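Local coordinates for periplasmic solute binding protein (Candidatus Liberibacter asiaticus str. psy62, PDB 6IXI), which binds metal ions such as zinc and manganese in the periplasm and probably delivers them to an ABC-type uptake transporter, at residues Phe217-Ser222 / Gly242-Asp247. Residues are numbered along the deposited sequence; the frame is centred on the assembly and turned at random.
Sequences FIFSES and GVLYVD. With CD (cadmium ion), chain B; SO4 (sulfate ion), chain M.
S222 CB lies over one face of the Y245 ring, 3.9 Å from the ring centroid and 20° off the normal, a CH-pi contact; sulfate O3 lies in the ring plane at its edge, where Y245 OH donates to it (3.1 Å). The F219 ring is met differently: G242 O sits near its plane, 3.5 Å from F219 CD1, whereas L244 CD1 comes in off-centre, 3.6 Å from F219 CG. With chi1 of L244 at -48°, CG stands anti to the carbonyl carbon and both methyls reach the phenyl group. Parallel pairing brings F219 and L244 together: L244 N donates to S220 O (2.8 Å), in the carbonyl plane, while the longer bond from S220 N to G242 O (3.2 Å) arrives 28° out of the G242 carbonyl plane. Beyond the strands, a water accepts from D247 N and bonds S222 OG, linking S222 to the metal-binding loop. There D247 chelates cadmium through both carboxylate oxygens, alongside H39, H106 and E172; E221 accepts from N224 and from the backbone N of S171 and E172, which probably positions E172. The pair belongs to a right-handed beta-alpha-beta unit through helix 227-236, which covers I218 and S220, while helix 259-274 packs against F219 and L244.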
loop_
_atom_site.group_PDB
_atom_site.type_symbol
_atom_site.label_atom_id
_atom_site.label_comp_id
_atom_site.label_asym_id
_atom_site.label_seq_id
_atom_site.Cartn_x
_atom_site.Cartn_y
_atom_site.Cartn_z
ATOM N N PHE A 217 1.865 -12.765 -17.867
ATOM C CA PHE A 217 2.151 -11.341 -17.709
ATOM C C PHE A 217 2.989 -11.077 -16.458
ATOM O O PHE A 217 2.866 -11.774 -15.448
ATOM C CB PHE A 217 0.854 -10.524 -17.619
ATOM C CG PHE A 217 0.047 -10.415 -18.893
ATOM C CD1 PHE A 217 0.247 -9.364 -19.777
ATOM C CD2 PHE A 217 -0.931 -11.352 -19.204
ATOM C CE1 PHE A 217 -0.512 -9.263 -20.940
ATOM C CE2 PHE A 217 -1.675 -11.267 -20.376
ATOM C CZ PHE A 217 -1.466 -10.217 -21.241
ATOM N N ILE A 218 3.850 -10.057 -16.544
ATOM C CA ILE A 218 4.576 -9.574 -15.382
ATOM C C ILE A 218 4.512 -8.050 -15.410
ATOM O O ILE A 218 4.756 -7.435 -16.450
ATOM C CB ILE A 218 6.033 -10.095 -15.323
ATOM C CG1 ILE A 218 6.811 -9.504 -14.139
ATOM C CG2 ILE A 218 6.771 -9.835 -16.632
ATOM C CD1 ILE A 218 8.127 -10.216 -13.830
ATOM N N PHE A 219 4.226 -7.468 -14.241
ATOM C CA PHE A 219 4.153 -6.022 -14.091
ATOM C C PHE A 219 5.444 -5.461 -13.510
ATOM O O PHE A 219 6.243 -6.184 -12.904
ATOM C CB PHE A 219 3.021 -5.668 -13.130
ATOM C CG PHE A 219 1.675 -6.107 -13.637
ATOM C CD1 PHE A 219 0.954 -5.299 -14.496
ATOM C CD2 PHE A 219 1.163 -7.353 -13.300
ATOM C CE1 PHE A 219 -0.274 -5.718 -14.988
ATOM C CE2 PHE A 219 -0.069 -7.766 -13.782
ATOM C CZ PHE A 219 -0.790 -6.941 -14.618
ATOM N N SER A 220 5.611 -4.149 -13.696
ATOM C CA SER A 220 6.471 -3.371 -12.829
ATOM C C SER A 220 5.624 -2.293 -12.157
ATOM O O SER A 220 4.404 -2.233 -12.356
ATOM C CB SER A 220 7.636 -2.781 -13.588
ATOM O OG SER A 220 7.195 -1.722 -14.422
ATOM N N GLU A 221 6.279 -1.432 -11.370
ATOM C CA GLU A 221 5.524 -0.497 -10.556
ATOM C C GLU A 221 6.077 0.921 -10.709
ATOM O O GLU A 221 7.096 1.140 -11.369
ATOM C CB GLU A 221 5.442 -1.006 -9.116
ATOM C CG GLU A 221 4.852 -2.400 -8.995
ATOM C CD GLU A 221 5.874 -3.532 -9.047
ATOM O OE1 GLU A 221 6.892 -3.455 -8.319
ATOM O OE2 GLU A 221 5.664 -4.477 -9.835
ATOM N N SER A 222 5.380 1.889 -10.094
ATOM C CA SER A 222 5.530 3.278 -10.497
ATOM C C SER A 222 6.823 3.865 -9.931
ATOM O O SER A 222 7.257 4.906 -10.385
ATOM C CB SER A 222 4.338 4.099 -10.106
ATOM O OG SER A 222 4.258 4.245 -8.692
ATOM N N GLY A 242 2.776 -3.736 -17.994
ATOM C CA GLY A 242 2.648 -2.317 -17.691
ATOM C C GLY A 242 2.877 -1.986 -16.206
ATOM O O GLY A 242 3.292 -2.827 -15.408
ATOM N N VAL A 243 2.602 -0.731 -15.835
ATOM C CA VAL A 243 2.980 -0.201 -14.535
ATOM C C VAL A 243 1.788 -0.187 -13.570
ATOM O O VAL A 243 0.713 0.318 -13.902
ATOM C CB VAL A 243 3.610 1.195 -14.684
ATOM C CG1 VAL A 243 3.856 1.824 -13.328
ATOM C CG2 VAL A 243 4.928 1.127 -15.457
ATOM N N LEU A 244 2.003 -0.711 -12.355
ATOM C CA LEU A 244 1.041 -0.580 -11.264
ATOM C C LEU A 244 1.468 0.508 -10.283
ATOM O O LEU A 244 2.646 0.854 -10.194
ATOM C CB LEU A 244 0.853 -1.917 -10.534
ATOM C CG LEU A 244 0.616 -3.146 -11.413
ATOM C CD1 LEU A 244 0.643 -4.430 -10.573
ATOM C CD2 LEU A 244 -0.706 -3.030 -12.159
ATOM N N TYR A 245 0.477 1.048 -9.560
ATOM C CA TYR A 245 0.705 1.986 -8.472
ATOM C C TYR A 245 0.463 1.278 -7.157
ATOM O O TYR A 245 -0.634 0.761 -6.915
ATOM C CB TYR A 245 -0.227 3.198 -8.570
ATOM C CG TYR A 245 0.195 4.153 -9.656
ATOM C CD1 TYR A 245 -0.073 3.878 -10.993
ATOM C CD2 TYR A 245 0.904 5.303 -9.341
ATOM C CE1 TYR A 245 0.340 4.744 -11.994
ATOM C CE2 TYR A 245 1.313 6.178 -10.332
ATOM C CZ TYR A 245 1.034 5.896 -11.657
ATOM O OH TYR A 245 1.450 6.781 -12.609
ATOM N N VAL A 246 1.515 1.260 -6.326
ATOM C CA VAL A 246 1.456 0.545 -5.062
ATOM C C VAL A 246 2.107 1.359 -3.941
ATOM O O VAL A 246 1.587 1.374 -2.830
ATOM C CB VAL A 246 2.033 -0.890 -5.159
ATOM C CG1 VAL A 246 1.354 -1.699 -6.252
ATOM C CG2 VAL A 246 3.538 -0.888 -5.380
ATOM N N ASP A 247 3.252 1.995 -4.208
ATOM C CA ASP A 247 4.094 2.495 -3.126
ATOM C C ASP A 247 3.770 3.933 -2.746
ATOM O O ASP A 247 4.207 4.422 -1.711
ATOM C CB ASP A 247 5.581 2.366 -3.461
ATOM C CG ASP A 247 6.161 1.064 -2.938
ATOM O OD1 ASP A 247 5.418 0.344 -2.244
ATOM O OD2 ASP A 247 7.342 0.769 -3.238
HETATM CD CD CD B . 7.149 -1.108 -1.887
HETATM S S SO4 M . 3.019 10.112 -11.293
HETATM O O1 SO4 M . 4.074 10.907 -11.864
HETATM O O2 SO4 M . 2.788 10.540 -9.937
HETATM O O3 SO4 M . 3.409 8.722 -11.290
HETATM O O4 SO4 M . 1.820 10.284 -12.084
HETATM O O HOH W 1 4.202 2.276 -6.915
#